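Local coordinates for ankyrin repeat domain protein (Legionella pneumophila subsp. pneumophila, PDB 6MCA), which is a bacterial effector that probably acts inside the host cell by interacting with LARP7, a component of the 7SK snRNP complex, at residues 25-29 against 38-42; 47-51 against 77-83. One frame throughout, in Å; residues are numbered along the deposited sequence. Where two conformers were deposited one is given.

Interaction 1: 25-29 against 38-42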
loop_
_atom_site.group_PDB
_atom_site.type_symbol
_atom_site.label_atom_id
_atom_site.label_comp_id
_atom_site.label_asym_id
_atom_site.label_seq_id
_atom_site.Cartn_x
_atom_site.Cartn_y
_atom_site.Cartn_z
ATOM N N SER A 25 9.182 -24.675 22.984
ATOM C CA SER A 25 9.811 -23.953 21.890
ATOM C C SER A 25 10.334 -22.619 22.396
ATOM O O SER A 25 9.769 -22.024 23.319
ATOM C CB SER A 25 8.826 -23.735 20.736
ATOM O OG SER A 25 9.253 -22.688 19.884
ATOM N N ILE A 26 11.425 -22.155 21.781
ATOM C CA ILE A 26 11.944 -20.830 22.104
ATOM C C ILE A 26 10.965 -19.756 21.648
ATOM O O ILE A 26 10.792 -18.727 22.314
ATOM C CB ILE A 26 13.344 -20.637 21.488
ATOM C CG1 ILE A 26 13.901 -19.253 21.830
ATOM C CG2 ILE A 26 13.318 -20.846 19.979
ATOM C CD1 ILE A 26 15.413 -19.200 21.886
ATOM N N ALA A 27 10.291 -19.987 20.516
ATOM C CA ALA A 27 9.276 -19.047 20.055
ATOM C C ALA A 27 8.110 -18.978 21.032
ATOM O O ALA A 27 7.609 -17.891 21.334
ATOM C CB ALA A 27 8.786 -19.441 18.663
ATOM N N ASN A 28 7.665 -20.131 21.539
ATOM C CA ASN A 28 6.589 -20.134 22.522
ATOM C C ASN A 28 7.029 -19.499 23.835
ATOM O O ASN A 28 6.213 -18.881 24.527
ATOM C CB ASN A 28 6.090 -21.561 22.757
ATOM C CG ASN A 28 5.409 -22.150 21.533
ATOM O OD1 ASN A 28 4.882 -21.423 20.690
ATOM N ND2 ASN A 28 5.417 -23.474 21.432
ATOM N N ASP A 29 8.308 -19.641 24.194
ATOM C CA ASP A 29 8.831 -18.946 25.366
ATOM C C ASP A 29 8.768 -17.436 25.174
ATOM O O ASP A 29 8.338 -16.699 26.070
ATOM C CB ASP A 29 10.271 -19.387 25.641
ATOM C CG ASP A 29 10.356 -20.787 26.212
ATOM O OD1 ASP A 29 9.300 -21.365 26.542
ATOM O OD2 ASP A 29 11.486 -21.309 26.333
ATOM N N PHE A 38 18.417 -20.472 26.808
ATOM C CA PHE A 38 19.166 -20.516 25.555
ATOM C C PHE A 38 20.145 -21.683 25.525
ATOM O O PHE A 38 20.339 -22.312 24.477
ATOM C CB PHE A 38 19.912 -19.198 25.342
ATOM C CG PHE A 38 19.032 -17.983 25.399
ATOM C CD1 PHE A 38 18.210 -17.653 24.334
ATOM C CD2 PHE A 38 19.032 -17.166 26.519
ATOM C CE1 PHE A 38 17.402 -16.533 24.384
ATOM C CE2 PHE A 38 18.225 -16.045 26.576
ATOM C CZ PHE A 38 17.409 -15.728 25.507
ATOM N N ASP A 39 20.770 -21.987 26.663
ATOM C CA ASP A 39 21.753 -23.065 26.698
ATOM C C ASP A 39 21.102 -24.417 26.435
ATOM O O ASP A 39 21.690 -25.274 25.765
ATOM C CB ASP A 39 22.485 -23.063 28.039
ATOM C CG ASP A 39 23.531 -21.965 28.128
ATOM O OD1 ASP A 39 24.125 -21.620 27.084
ATOM O OD2 ASP A 39 23.755 -21.444 29.240
ATOM N N ALA A 40 19.885 -24.626 26.944
ATOM C CA ALA A 40 19.186 -25.881 26.684
ATOM C C ALA A 40 18.839 -26.025 25.207
ATOM O O ALA A 40 18.932 -27.124 24.646
ATOM C CB ALA A 40 17.927 -25.971 27.545
ATOM N N TYR A 41 18.439 -24.928 24.560
ATOM C CA TYR A 41 18.132 -24.987 23.135
ATOM C C TYR A 41 19.388 -25.192 22.299
ATOM O O TYR A 41 19.335 -25.857 21.258
ATOM C CB TYR A 41 17.402 -23.715 22.701
ATOM C CG TYR A 41 15.997 -23.614 23.246
ATOM C CD1 TYR A 41 14.979 -24.420 22.753
ATOM C CD2 TYR A 41 15.690 -22.718 24.263
ATOM C CE1 TYR A 41 13.694 -24.334 23.255
ATOM C CE2 TYR A 41 14.410 -22.626 24.770
ATOM C CZ TYR A 41 13.415 -23.435 24.263
ATOM O OH TYR A 41 12.138 -23.345 24.765
ATOM N N LEU A 42 20.520 -24.635 22.734
ATOM C CA LEU A 42 21.772 -24.865 22.019
ATOM C C LEU A 42 22.237 -26.308 22.176
ATOM O O LEU A 42 22.705 -26.923 21.211
ATOM C CB LEU A 42 22.846 -23.896 22.510
ATOM C CG LEU A 42 22.647 -22.424 22.142
ATOM C CD1 LEU A 42 23.598 -21.541 22.933
ATOM C CD2 LEU A 42 22.832 -22.215 20.647
#
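Tyr41 OH donates to Asp29 OD2 over 2.7 Å, and this is the one hydrogen bond between 25-29 and 38-42. The two side chains reach for each other from opposite directions. OD2 lies at the edge of the phenol ring, near its plane, but the hydroxyl comes to the carboxylate from above, 55° out of the carboxylate plane. The acid's other oxygen, OD1, has a weak, long ion pair with Arg34.

The middle of the tyrosine ring rests on Ile26. CB of Ile26 sits 3.9 Å from the ring centroid and only 10° off the normal, a CH-pi contact over the face. With CG1 anti to the backbone N (chi1 -180°), Ile26 runs on past the tyrosine and brings CD1 to 4.0 Å from CD1 of Phe38, the two side chains crossing at about a right angle. Helices 26-31 and 38-43 are the first two of the modelled chain, and Phe38 ties them to the helices that follow, which include a predicted ankyrin repeat, by packing on Ile70, Gln73 and Leu74 of helix 68-76.

Ser25, at the N-cap of helix 26-31, also comes close to the phenol: its carbonyl carbon C is 3.1 Å from Tyr41 OH. Its OG makes weak capping bonds to Ala27 N and Asn28 N and is hydrogen-bonded to Glu53 as well.

Interaction 2: 47-51 against 77-83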
loop_
_atom_site.group_PDB
_atom_site.type_symbol
_atom_site.label_atom_id
_atom_site.label_comp_id
_atom_site.label_asym_id
_atom_site.label_seq_id
_atom_site.Cartn_x
_atom_site.Cartn_y
_atom_site.Cartn_z
ATOM N N SER A 47 20.060 -23.516 16.539
ATOM C CA SER A 47 20.753 -22.244 16.402
ATOM C C SER A 47 19.795 -21.110 16.738
ATOM O O SER A 47 18.621 -21.141 16.358
ATOM C CB SER A 47 21.299 -22.063 14.985
ATOM O OG SER A 47 21.689 -20.719 14.759
ATOM N N LEU A 48 20.303 -20.106 17.451
ATOM C CA LEU A 48 19.477 -18.954 17.792
ATOM C C LEU A 48 19.155 -18.078 16.587
ATOM O O LEU A 48 18.494 -17.049 16.752
ATOM C CB LEU A 48 20.163 -18.130 18.881
ATOM C CG LEU A 48 20.498 -18.933 20.139
ATOM C CD1 LEU A 48 21.180 -18.057 21.167
ATOM C CD2 LEU A 48 19.244 -19.568 20.722
ATOM N N ASP A 49 19.605 -18.460 15.392
ATOM C CA ASP A 49 19.224 -17.811 14.146
ATOM C C ASP A 49 18.215 -18.633 13.352
ATOM O O ASP A 49 17.876 -18.258 12.225
ATOM C CB ASP A 49 20.464 -17.547 13.286
ATOM C CG ASP A 49 21.396 -16.518 13.898
ATOM O OD1 ASP A 49 20.907 -15.458 14.342
ATOM O OD2 ASP A 49 22.621 -16.769 13.927
ATOM N N ASP A 50 17.732 -19.740 13.911
ATOM C CA ASP A 50 16.867 -20.645 13.166
ATOM C C ASP A 50 15.484 -20.040 12.958
ATOM O O ASP A 50 14.958 -19.330 13.819
ATOM C CB ASP A 50 16.739 -21.983 13.897
ATOM C CG ASP A 50 17.947 -22.877 13.698
ATOM O OD1 ASP A 50 18.570 -22.810 12.617
ATOM O OD2 ASP A 50 18.272 -23.655 14.622
ATOM N N ILE A 51 14.897 -20.332 11.801
ATOM C CA ILE A 51 13.514 -19.962 11.522
ATOM C C ILE A 51 12.597 -20.921 12.268
ATOM O O ILE A 51 12.720 -22.144 12.134
ATOM C CB ILE A 51 13.240 -19.988 10.011
ATOM C CG1 ILE A 51 14.112 -18.957 9.290
ATOM C CG2 ILE A 51 11.766 -19.745 9.731
ATOM C CD1 ILE A 51 13.697 -17.522 9.533
ATOM N N ARG A 77 24.408 -13.091 22.588
ATOM C CA ARG A 77 24.841 -14.353 22.009
ATOM C C ARG A 77 25.122 -14.236 20.513
ATOM O O ARG A 77 25.175 -15.256 19.816
ATOM C CB ARG A 77 23.804 -15.438 22.302
ATOM C CG ARG A 77 23.494 -15.545 23.794
ATOM C CD ARG A 77 22.431 -16.580 24.104
ATOM N NE ARG A 77 22.933 -17.624 24.993
ATOM C CZ ARG A 77 22.909 -17.548 26.319
ATOM N NH1 ARG A 77 23.387 -18.546 27.051
ATOM N NH2 ARG A 77 22.410 -16.474 26.914
ATOM N N LYS A 78 25.297 -13.006 20.016
ATOM C CA LYS A 78 25.788 -12.731 18.660
ATOM C C LYS A 78 24.931 -13.387 17.576
ATOM O O LYS A 78 25.439 -14.037 16.659
ATOM C CB LYS A 78 27.258 -13.137 18.517
ATOM C CG LYS A 78 28.248 -12.037 18.889
ATOM C CD LYS A 78 28.282 -11.791 20.390
ATOM N N VAL A 79 23.614 -13.190 17.673
ATOM C CA VAL A 79 22.743 -13.592 16.575
ATOM C C VAL A 79 22.928 -12.641 15.396
ATOM O O VAL A 79 23.403 -11.507 15.536
ATOM C CB VAL A 79 21.272 -13.642 17.019
ATOM C CG1 VAL A 79 21.087 -14.633 18.157
ATOM C CG2 VAL A 79 20.789 -12.256 17.420
ATOM N N ASP A 80 22.555 -13.118 14.210
ATOM C CA ASP A 80 22.573 -12.276 13.021
ATOM C C ASP A 80 21.483 -11.220 13.157
ATOM O O ASP A 80 20.293 -11.518 13.006
ATOM C CB ASP A 80 22.375 -13.122 11.765
ATOM C CG ASP A 80 22.503 -12.313 10.482
ATOM O OD1 ASP A 80 22.664 -11.075 10.554
ATOM O OD2 ASP A 80 22.445 -12.922 9.392
ATOM N N ILE A 81 21.887 -9.979 13.438
ATOM C CA ILE A 81 20.930 -8.911 13.702
ATOM C C ILE A 81 20.205 -8.436 12.453
ATOM O O ILE A 81 19.266 -7.637 12.561
ATOM C CB ILE A 81 21.640 -7.729 14.392
ATOM C CG1 ILE A 81 20.674 -7.002 15.330
ATOM C CG2 ILE A 81 22.237 -6.777 13.362
ATOM C CD1 ILE A 81 21.358 -6.154 16.371
ATOM N N ASN A 82 20.600 -8.910 11.272
ATOM C CA ASN A 82 19.971 -8.497 10.022
ATOM C C ASN A 82 19.300 -9.650 9.284
ATOM O O ASN A 82 18.908 -9.480 8.123
ATOM C CB ASN A 82 20.999 -7.825 9.106
ATOM C CG ASN A 82 21.405 -6.449 9.596
ATOM O OD1 ASN A 82 20.566 -5.657 10.022
ATOM N ND2 ASN A 82 22.699 -6.159 9.538
ATOM N N LYS A 83 19.152 -10.809 9.913
ATOM C CA LYS A 83 18.536 -11.946 9.235
ATOM C C LYS A 83 17.034 -11.728 9.112
ATOM O O LYS A 83 16.355 -11.553 10.133
ATOM C CB LYS A 83 18.817 -13.248 9.977
ATOM C CG LYS A 83 18.211 -14.460 9.289
ATOM C CD LYS A 83 18.627 -15.762 9.946
ATOM C CE LYS A 83 18.041 -16.950 9.199
ATOM N NZ LYS A 83 18.443 -18.248 9.803
HETATM O O HOH W 1 18.748 -13.689 13.869
HETATM O O HOH W 2 24.808 -15.257 13.486
#
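Two loops that join successive helix pairs, one after helix 38-43 and one after helix 68-76, lie side by side here, consistent with the loop-to-loop stacking of ankyrin repeats. The turn of 47-51 reaches the loop 77-83 chiefly through Asp49. Its OD1 accepts from Asp80 N at 2.9 Å with an N-H...O angle of 151°, the donor arriving on the syn side and 27° out of the carboxylate plane. Water 1 donates to the same OD1 and to Asp80 O, while water 2 donates to OD2 and, weakly, to Lys78 O, so both carboxylate oxygens are tied to the partner loop. OD1 also lies 3.3 Å from Val79 CB.

Asp49 uses its backbone too. Lys83, stretched out along its whole length with chi1 -179°, sets NZ on Asp49 O; the modelled 2.5 Å is very short, so the bond's exact length is doubtful. On the apolar side, Leu48 CB meets Val79 CG1 at 3.7 Å.

Each loop is shaped by its own turn. Ser47 to Asp50 is a type I turn with an ST turn, Asp49 N donating to Ser47 OG; Asp80 to Lys83 is another, with an Asx turn in which Asn82 N donates to Asp80 OD1. Val79 packs on Leu59 of helix 58-65 and Leu74 of helix 68-76. Asn82 carries the connection onward, bonding to Gly111 and Asp113 in the loop after helix 101-109.

How the interactions relate
Interactions 1 and 2 follow one another along the chain, their centres 13 Å apart and on the same side of the chain's centre, from which they lie about 36 and 29 Å. They meet directly. Ile26 CD1 of interaction 1 packs on Leu48 CD2 of interaction 2 at 4.0 Å, and Leu42 CD2 approaches Leu48 CG at 4.1 Å, so Leu48 is an apolar joint between the first two helices and the loop pair. Arg77 adds a polar one: its NH1 forms a salt bridge with Asp39 OD1 at 3.2 Å while its chain lies against Phe38. That link is less certain, since two conformers were modelled for the arginine.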